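Side-chain contacts in beta-Lactamase/D-Alanine Carboxypeptidase (Pseudomonas syringae pv. tomato, PDB 5EVI), which probably hydrolyses the amide bond of beta-lactam antibiotics to give substituted beta-amino acids, as a member of the class C beta-lactamases: residues Ala78-Ala81 and Gln82-Arg86; Leu252-Ala255 and Leu256-Arg260; Val110-Gly114 and Thr115-Gly119; Gly67-Ser70 and Lys71-Thr74. All coordinates share one frame; numbering follows the deposited sequence.

Contact 1. Residues Ala78-Ala81 and Gln82-Arg86; sequences ATWA and QANGR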
# COMPACT_ATOMS: atom_id res chain seq x y z
N ALA D 78 -8.45 -5.03 -7.93
CA ALA D 78 -9.39 -4.33 -8.84
C ALA D 78 -8.89 -4.26 -10.30
O ALA D 78 -9.67 -4.49 -11.24
CB ALA D 78 -9.69 -2.95 -8.30
N THR D 79 -7.61 -3.95 -10.50
CA THR D 79 -7.07 -3.89 -11.87
C THR D 79 -6.88 -5.29 -12.49
O THR D 79 -6.81 -5.41 -13.71
CB THR D 79 -5.73 -3.13 -11.97
OG1 THR D 79 -4.72 -3.81 -11.23
CG2 THR D 79 -5.89 -1.68 -11.48
N TRP D 80 -6.77 -6.32 -11.65
CA TRP D 80 -6.74 -7.70 -12.15
C TRP D 80 -8.15 -8.09 -12.62
O TRP D 80 -8.29 -8.74 -13.65
CB TRP D 80 -6.22 -8.65 -11.06
CG TRP D 80 -5.80 -10.03 -11.52
CD1 TRP D 80 -5.22 -10.37 -12.70
CD2 TRP D 80 -5.90 -11.24 -10.75
NE1 TRP D 80 -4.95 -11.72 -12.73
CE2 TRP D 80 -5.36 -12.28 -11.54
CE3 TRP D 80 -6.39 -11.54 -9.48
CZ2 TRP D 80 -5.32 -13.60 -11.10
CZ3 TRP D 80 -6.34 -12.84 -9.04
CH2 TRP D 80 -5.81 -13.86 -9.84
N ALA D 81 -9.18 -7.68 -11.88
CA ALA D 81 -10.57 -7.84 -12.35
C ALA D 81 -10.80 -7.14 -13.70
O ALA D 81 -11.41 -7.72 -14.60
CB ALA D 81 -11.56 -7.33 -11.30
N GLN D 82 -10.28 -5.92 -13.83
CA GLN D 82 -10.33 -5.15 -15.09
C GLN D 82 -9.60 -5.85 -16.25
O GLN D 82 -10.10 -5.85 -17.38
CB GLN D 82 -9.73 -3.75 -14.91
CG GLN D 82 -9.93 -2.84 -16.13
CD GLN D 82 -9.53 -1.40 -15.88
OE1 GLN D 82 -8.65 -1.12 -15.07
NE2 GLN D 82 -10.17 -0.48 -16.59
N ALA D 83 -8.43 -6.40 -15.96
CA ALA D 83 -7.65 -7.16 -16.95
C ALA D 83 -8.37 -8.42 -17.46
O ALA D 83 -8.12 -8.84 -18.59
CB ALA D 83 -6.30 -7.54 -16.36
N ASN D 84 -9.23 -9.00 -16.62
CA ASN D 84 -10.07 -10.15 -16.99
C ASN D 84 -11.49 -9.78 -17.48
O ASN D 84 -12.38 -10.64 -17.53
CB ASN D 84 -10.15 -11.13 -15.81
CG ASN D 84 -8.87 -11.92 -15.64
OD1 ASN D 84 -8.62 -12.88 -16.36
ND2 ASN D 84 -8.04 -11.51 -14.68
N GLY D 85 -11.70 -8.52 -17.85
CA GLY D 85 -12.99 -8.06 -18.35
C GLY D 85 -14.13 -8.03 -17.34
O GLY D 85 -15.29 -7.97 -17.73
N ARG D 86 -13.80 -8.06 -16.04
CA ARG D 86 -14.80 -8.16 -14.97
C ARG D 86 -15.17 -6.82 -14.34
O ARG D 86 -16.19 -6.72 -13.65
CB ARG D 86 -14.32 -9.12 -13.87
CG ARG D 86 -13.70 -10.43 -14.34
CD ARG D 86 -14.61 -11.25 -15.25
NE ARG D 86 -15.80 -11.74 -14.55
CZ ARG D 86 -15.84 -12.78 -13.72
NH1 ARG D 86 -17.00 -13.12 -13.16
NH2 ARG D 86 -14.75 -13.49 -13.42

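Contact 2. Residues Leu252-Ala255 and Leu256-Arg260; sequences LQRA and LSDTR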
# COMPACT_ATOMS: atom_id res chain seq x y z
N LEU D 252 -2.36 -10.54 -15.61
CA LEU D 252 -1.76 -10.17 -14.32
C LEU D 252 -0.63 -9.17 -14.48
O LEU D 252 -0.46 -8.29 -13.63
CB LEU D 252 -1.26 -11.42 -13.56
CG LEU D 252 -0.81 -11.18 -12.11
CD1 LEU D 252 -1.75 -10.28 -11.31
CD2 LEU D 252 -0.65 -12.52 -11.41
N GLN D 253 0.16 -9.32 -15.55
CA GLN D 253 1.10 -8.27 -15.99
C GLN D 253 0.41 -6.93 -16.16
O GLN D 253 0.83 -5.94 -15.60
CB GLN D 253 1.76 -8.65 -17.33
CG GLN D 253 2.83 -9.72 -17.23
CD GLN D 253 4.21 -9.18 -16.88
OE1 GLN D 253 4.94 -9.77 -16.07
NE2 GLN D 253 4.59 -8.06 -17.50
N ARG D 254 -0.66 -6.91 -16.94
CA ARG D 254 -1.45 -5.69 -17.10
C ARG D 254 -1.96 -5.13 -15.76
O ARG D 254 -1.94 -3.91 -15.56
CB ARG D 254 -2.63 -5.95 -18.02
CG ARG D 254 -3.44 -4.72 -18.30
CD ARG D 254 -4.83 -5.03 -18.80
NE ARG D 254 -5.67 -3.84 -18.69
CZ ARG D 254 -6.87 -3.73 -19.25
NH1 ARG D 254 -7.55 -2.61 -19.08
NH2 ARG D 254 -7.39 -4.71 -19.99
N ALA D 255 -2.43 -6.03 -14.88
CA ALA D 255 -2.91 -5.66 -13.53
C ALA D 255 -1.87 -4.92 -12.72
O ALA D 255 -2.19 -3.88 -12.14
CB ALA D 255 -3.38 -6.88 -12.75
N LEU D 256 -0.65 -5.43 -12.67
CA LEU D 256 0.41 -4.73 -11.93
C LEU D 256 0.70 -3.34 -12.53
O LEU D 256 0.84 -2.38 -11.79
CB LEU D 256 1.70 -5.56 -11.90
CG LEU D 256 1.61 -6.93 -11.22
CD1 LEU D 256 2.59 -7.91 -11.84
CD2 LEU D 256 1.80 -6.83 -9.71
N SER D 257 0.77 -3.25 -13.86
CA SER D 257 1.13 -2.01 -14.55
C SER D 257 0.04 -0.94 -14.41
O SER D 257 0.34 0.25 -14.17
CB SER D 257 1.38 -2.32 -16.03
OG SER D 257 1.79 -1.16 -16.72
N ASP D 258 -1.22 -1.35 -14.53
CA ASP D 258 -2.35 -0.39 -14.49
C ASP D 258 -2.55 0.31 -13.13
O ASP D 258 -3.06 1.44 -13.08
CB ASP D 258 -3.68 -1.02 -14.97
CG ASP D 258 -3.64 -1.43 -16.46
OD1 ASP D 258 -2.66 -1.06 -17.16
OD2 ASP D 258 -4.59 -2.12 -16.94
N THR D 259 -2.13 -0.32 -12.03
CA THR D 259 -2.14 0.35 -10.73
C THR D 259 -1.18 1.56 -10.67
O THR D 259 -1.43 2.46 -9.91
CB THR D 259 -1.85 -0.57 -9.52
OG1 THR D 259 -0.51 -1.10 -9.61
CG2 THR D 259 -2.88 -1.73 -9.44
N ARG D 260 -0.11 1.57 -11.48
CA ARG D 260 0.86 2.71 -11.53
C ARG D 260 0.56 3.74 -12.63
O ARG D 260 1.42 4.53 -13.01
CB ARG D 260 2.31 2.22 -11.61
CG ARG D 260 2.70 1.22 -10.52
CD ARG D 260 4.13 0.66 -10.65
NE ARG D 260 4.57 0.39 -12.02
CZ ARG D 260 4.44 -0.75 -12.69
NH1 ARG D 260 3.87 -1.84 -12.16
NH2 ARG D 260 4.90 -0.80 -13.95

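Contact 3. Residues Val110-Gly114 and Thr115-Gly119; sequences VFHLG and THTAG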
# COMPACT_ATOMS: atom_id res chain seq x y z
N VAL D 110 -15.69 4.38 -10.77
CA VAL D 110 -15.08 3.50 -9.76
C VAL D 110 -13.63 3.88 -9.44
O VAL D 110 -13.20 3.76 -8.29
CB VAL D 110 -15.17 2.01 -10.18
CG1 VAL D 110 -14.39 1.08 -9.23
CG2 VAL D 110 -16.62 1.54 -10.25
N PHE D 111 -12.88 4.34 -10.45
CA PHE D 111 -11.44 4.61 -10.29
C PHE D 111 -11.14 5.60 -9.17
O PHE D 111 -10.14 5.46 -8.47
CB PHE D 111 -10.78 5.05 -11.60
CG PHE D 111 -11.10 6.45 -12.05
CD1 PHE D 111 -10.29 7.52 -11.66
CD2 PHE D 111 -12.15 6.69 -12.93
CE1 PHE D 111 -10.56 8.81 -12.11
CE2 PHE D 111 -12.42 7.99 -13.38
CZ PHE D 111 -11.63 9.04 -12.96
N HIS D 112 -12.03 6.57 -8.98
CA HIS D 112 -11.90 7.56 -7.90
C HIS D 112 -11.74 6.98 -6.49
O HIS D 112 -11.32 7.71 -5.58
CB HIS D 112 -13.13 8.47 -7.87
CG HIS D 112 -13.21 9.42 -9.01
ND1 HIS D 112 -12.34 10.48 -9.16
CD2 HIS D 112 -14.06 9.48 -10.06
CE1 HIS D 112 -12.67 11.16 -10.25
NE2 HIS D 112 -13.69 10.56 -10.82
N LEU D 113 -12.14 5.73 -6.28
CA LEU D 113 -12.02 5.07 -4.98
C LEU D 113 -10.60 4.59 -4.69
O LEU D 113 -10.27 4.33 -3.54
CB LEU D 113 -12.93 3.85 -4.91
CG LEU D 113 -14.45 4.03 -5.07
CD1 LEU D 113 -15.08 2.68 -5.33
CD2 LEU D 113 -15.05 4.66 -3.83
N GLY D 114 -9.82 4.34 -5.75
CA GLY D 114 -8.40 4.06 -5.63
C GLY D 114 -7.50 5.28 -5.66
O GLY D 114 -6.31 5.18 -5.34
N THR D 115 -8.02 6.43 -6.08
CA THR D 115 -7.24 7.66 -6.12
C THR D 115 -7.61 8.69 -5.03
O THR D 115 -7.02 9.77 -4.97
CB THR D 115 -7.40 8.30 -7.50
OG1 THR D 115 -8.77 8.65 -7.68
CG2 THR D 115 -6.97 7.35 -8.58
N HIS D 116 -8.58 8.37 -4.17
CA HIS D 116 -9.03 9.27 -3.06
C HIS D 116 -9.73 10.59 -3.49
O HIS D 116 -9.74 11.54 -2.71
CB HIS D 116 -7.87 9.59 -2.09
CG HIS D 116 -6.99 8.43 -1.76
ND1 HIS D 116 -5.72 8.29 -2.26
CD2 HIS D 116 -7.20 7.34 -0.98
CE1 HIS D 116 -5.19 7.16 -1.82
NE2 HIS D 116 -6.08 6.56 -1.05
N THR D 117 -10.31 10.63 -4.70
CA THR D 117 -10.88 11.86 -5.26
C THR D 117 -12.40 11.77 -5.54
O THR D 117 -12.92 12.56 -6.33
CB THR D 117 -10.16 12.24 -6.58
OG1 THR D 117 -10.34 11.20 -7.53
CG2 THR D 117 -8.65 12.48 -6.34
N ALA D 118 -13.10 10.85 -4.86
CA ALA D 118 -14.55 10.64 -5.04
C ALA D 118 -15.35 11.89 -4.73
O ALA D 118 -16.15 12.36 -5.55
CB ALA D 118 -15.03 9.50 -4.14
N GLY D 119 -15.13 12.43 -3.54
CA GLY D 119 -15.87 13.62 -3.09
C GLY D 119 -15.64 14.09 -1.66
O GLY D 119 -16.15 15.16 -1.27
O HOH W 1 -12.33 8.28 -3.08

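Contact 4. Residues Gly67-Ser70 and Lys71-Thr74; sequences GSIS and KTFT. With SO4 (sulfate ion), chain P.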
# COMPACT_ATOMS: atom_id res chain seq x y z
N GLY D 67 -0.24 -2.37 7.19
CA GLY D 67 -1.12 -1.20 7.30
C GLY D 67 -1.60 -0.71 5.95
O GLY D 67 -2.03 -1.51 5.15
N SER D 68 -1.52 0.60 5.68
CA SER D 68 -1.90 1.18 4.37
C SER D 68 -1.21 0.64 3.10
O SER D 68 -1.72 0.84 2.00
CB SER D 68 -1.74 2.70 4.39
OG SER D 68 -2.88 3.34 4.95
N ILE D 69 -0.06 -0.03 3.23
CA ILE D 69 0.54 -0.67 2.07
C ILE D 69 -0.42 -1.73 1.47
O ILE D 69 -0.44 -1.93 0.23
CB ILE D 69 1.96 -1.21 2.40
CG1 ILE D 69 2.95 -0.03 2.52
CG2 ILE D 69 2.46 -2.18 1.35
CD1 ILE D 69 4.08 -0.31 3.51
N SER D 70 -1.25 -2.33 2.34
CA SER D 70 -2.38 -3.22 1.96
C SER D 70 -3.24 -2.70 0.80
O SER D 70 -3.81 -3.47 0.03
CB SER D 70 -3.30 -3.45 3.18
OG SER D 70 -2.60 -3.85 4.35
N LYS D 71 -3.37 -1.38 0.72
CA LYS D 71 -4.13 -0.72 -0.33
C LYS D 71 -3.58 -0.99 -1.71
O LYS D 71 -4.37 -1.05 -2.66
CB LYS D 71 -4.18 0.78 -0.10
CG LYS D 71 -4.97 1.18 1.13
CD LYS D 71 -4.77 2.66 1.41
CE LYS D 71 -5.68 3.21 2.51
NZ LYS D 71 -5.16 3.10 3.89
N THR D 72 -2.26 -1.20 -1.84
CA THR D 72 -1.69 -1.49 -3.17
C THR D 72 -2.16 -2.85 -3.69
O THR D 72 -2.25 -3.04 -4.91
CB THR D 72 -0.14 -1.46 -3.24
OG1 THR D 72 0.41 -2.47 -2.38
CG2 THR D 72 0.40 -0.10 -2.86
N PHE D 73 -2.40 -3.79 -2.77
CA PHE D 73 -2.92 -5.11 -3.12
C PHE D 73 -4.38 -5.04 -3.51
O PHE D 73 -4.80 -5.67 -4.49
CB PHE D 73 -2.74 -6.10 -1.97
CG PHE D 73 -1.31 -6.44 -1.69
CD1 PHE D 73 -0.66 -7.39 -2.48
CD2 PHE D 73 -0.62 -5.82 -0.67
CE1 PHE D 73 0.67 -7.74 -2.23
CE2 PHE D 73 0.72 -6.15 -0.41
CZ PHE D 73 1.36 -7.11 -1.20
N THR D 74 -5.18 -4.29 -2.75
CA THR D 74 -6.58 -4.08 -3.12
C THR D 74 -6.68 -3.51 -4.53
O THR D 74 -7.51 -3.96 -5.32
CB THR D 74 -7.30 -3.15 -2.14
OG1 THR D 74 -7.48 -3.84 -0.90
CG2 THR D 74 -8.66 -2.74 -2.65
S SO4 P . -0.43 6.00 5.72
O1 SO4 P . -0.45 7.34 6.33
O2 SO4 P . -0.42 6.12 4.24
O3 SO4 P . -1.66 5.31 6.13
O4 SO4 P . 0.76 5.23 6.14

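Contact 1. Residues Ala78-Ala81 and Gln82-Arg86
Asn84 folds back on Trp80 at the end of helix 70-83, and its amide does two things there. Among the side-chain contacts, ND2 lies over one face of the indole, 3.6 Å from Trp80 CD1, with the amide and ring planes turned 75° apart. The two side chains run alongside each other, pointing the same way. Trp80 has CG anti to its own backbone N (chi1 -165°), which carries the indole to the flank where Asn84 arrives; its ring also packs on Leu252 and Ala255 of helix 250-258.

Among the hydrogen bonds, Trp80 O is gripped twice by one residue: Asn84 ND2 donates at 3.0 Å to Trp80 O, and the backbone N of Asn84 reaches the same oxygen at 3.1 Å. The two donors come from opposite faces of the carbonyl plane. The helix then closes with a Schellman motif: Arg86 N bonds to Ala81 O at 2.8 Å, Gly85 N bonds to Gln82 O at 3.1 Å, and Gly85 takes the positive phi (68°) of the C-prime position.

Nonpolar contact is slight, with Ala81 CB and Arg86 CB 4.2 Å apart beside the reversal. The chemistry implies that the Asn84 side chain adds a second donor to a carbonyl that already has its helical amide, while Ala81 O, past the regular pattern, is taken up by Arg86 N.

Contact 2. Residues Leu252-Ala255 and Leu256-Arg260
Arg254 and Asp258, one helical turn apart on helix 250-258, form an i to i+4 salt bridge on the exposed flank of a helix whose other flank is buried. Arg254 NE donates to Asp258 OD2 at 2.7 Å with an N-H...O angle of 162°. The oxygen sits at the guanidinium edge, close to its plane, and is met nearly along its own C-O axis, while the carboxylate as a whole is turned 72° from the guanidinium. This is therefore a single-atom grip through NE rather than a paired, coplanar bridge. An extended arginine chain from CG to NE, beginning anti to the backbone N (chi1 -176°), sends its methylenes past the acid, and Arg254 CG comes within 3.2 Å of Asp258 OD2. The same arginine also touches Ala83 of helix 70-83.

The opposite character is found at Leu252, Ala255 and Leu256, all buried. Leu252 and Ala255 press on Trp80 of helix 70-83, and Leu256 turns to Phe238 and Ala241 of helix 232-243. Between the segments themselves Leu256 leans on backbone, its CG 3.5 Å from Leu252 O, while the main-chain bond from Leu256 N to Leu252 O, 3.0 Å long, keeps the turn regular. Ala255 O takes a hydrogen bond from Thr79 OG1 on the neighbouring helix, and Thr259 CG2 lies 3.5 Å from that same Ala255 O. The hydroxyl of Thr259 turns back to the preceding turn, OG1 donating to Leu256 O at 2.9 Å.

Contact 3. Residues Val110-Gly114 and Thr115-Gly119
His112 meets Thr117 through a ring nitrogen: ND1 and Thr117 OG1 are 2.7 Å apart in a nearly straight hydrogen bond (175°), in which either atom could be the donor. The hydroxyl stands at the imidazole edge, in the ring plane, and the two side chains cross at about a right angle. One face of the same ring is occupied by Phe111 CZ, 3.3 Å above its plane and offset toward the rim.

Thr115 is, after His112, the residue most enclosed by the contact. Its OG1 lies between backbone N and carbonyl carbon (chi1 63°), a position that brings it within 3.0 Å of Thr117 OG1, again without a settled donor, and 3.3 Å from His112 CA.

The backbone closes round these groups as the short helix 112-115 gives way to loop. Thr117 N donates to His112 O at 3.2 Å, and a water donates to His112 O at 2.8 Å while accepting from Ala118 N.

Imidazole and two hydroxyls thus form a short hydrogen-bonded chain. Thr117 OG1 has one proton for two partners: if His112 ND1 receives it, Thr115 OG1 would probably donate in the other bond; if Thr115 OG1 does, ND1 would have to donate.

Contact 4. Residues Gly67-Ser70 and Lys71-Thr74
Ser68 OG and Lys71 NZ meet at 2.5 Å, with the lysine donating to the hydroxyl. The lysine chain is extended until its last torsion, where it bends (chi4 88°) and swings NZ across to the serine; on the way its CB passes 3.2 Å from Ser68 O. NZ is also hydrogen-bonded to Asn156 OD1 and Tyr154 OH, two partners besides the serine. Ser68 OG accepts from NZ, donates to sulfate O3 at 2.6 Å, and is also hydrogen-bonded to Tyr154 OH. That sulfate, probably from the crystallisation liquor, is bonded to Thr319 OG1 as well.

Serine and lysine three residues apart at the start of helix 70-83, with Tyr154, Asn156 and Lys318 close by, fit the SxxK arrangement of the class C beta-lactamase fold, in which the serine is the nucleophile; here that role is inferred from the pattern, and the sulfate is consistent with an anion-binding site beside it.

Two carbonyls at the helix start, Gly67 O and Ile69 O, each accept from two donors. Gly67 O accepts from Ser70 N and from Ser70 OG, the latter at 2.5 Å and in the carbonyl plane; Ser70 OG has Val228 N as another partner. Ile69 O takes Thr72 OG1 at 2.8 Å, almost straight down the carbonyl (161°), together with Thr72 N at 2.9 Å. Ser68 O is used by Lys71 N, and Ser70 O by Thr74 N at 3.2 Å.

Along the chain the order is contact 4, contact 1, contact 3, contact 2. Contacts 4 and 1 share helix 70-83, the first at its start and the second at its end, with centres about 17 Å apart. Contact 2 lies on helix 250-258, which packs against the far part of helix 70-83: contacts 1 and 2 have centres about 10 Å apart and touch, with Trp80 CD1 3.7 Å from Leu252 CD1. Contact 3, round helix 112-115, has its centre about 15 Å from that of contact 4 and touches none of the others. Contact 4, close to the chain's centre, thus places the probable catalytic site at one end of a helix whose other end is closed by contact 1 and packs against the helix of contact 2.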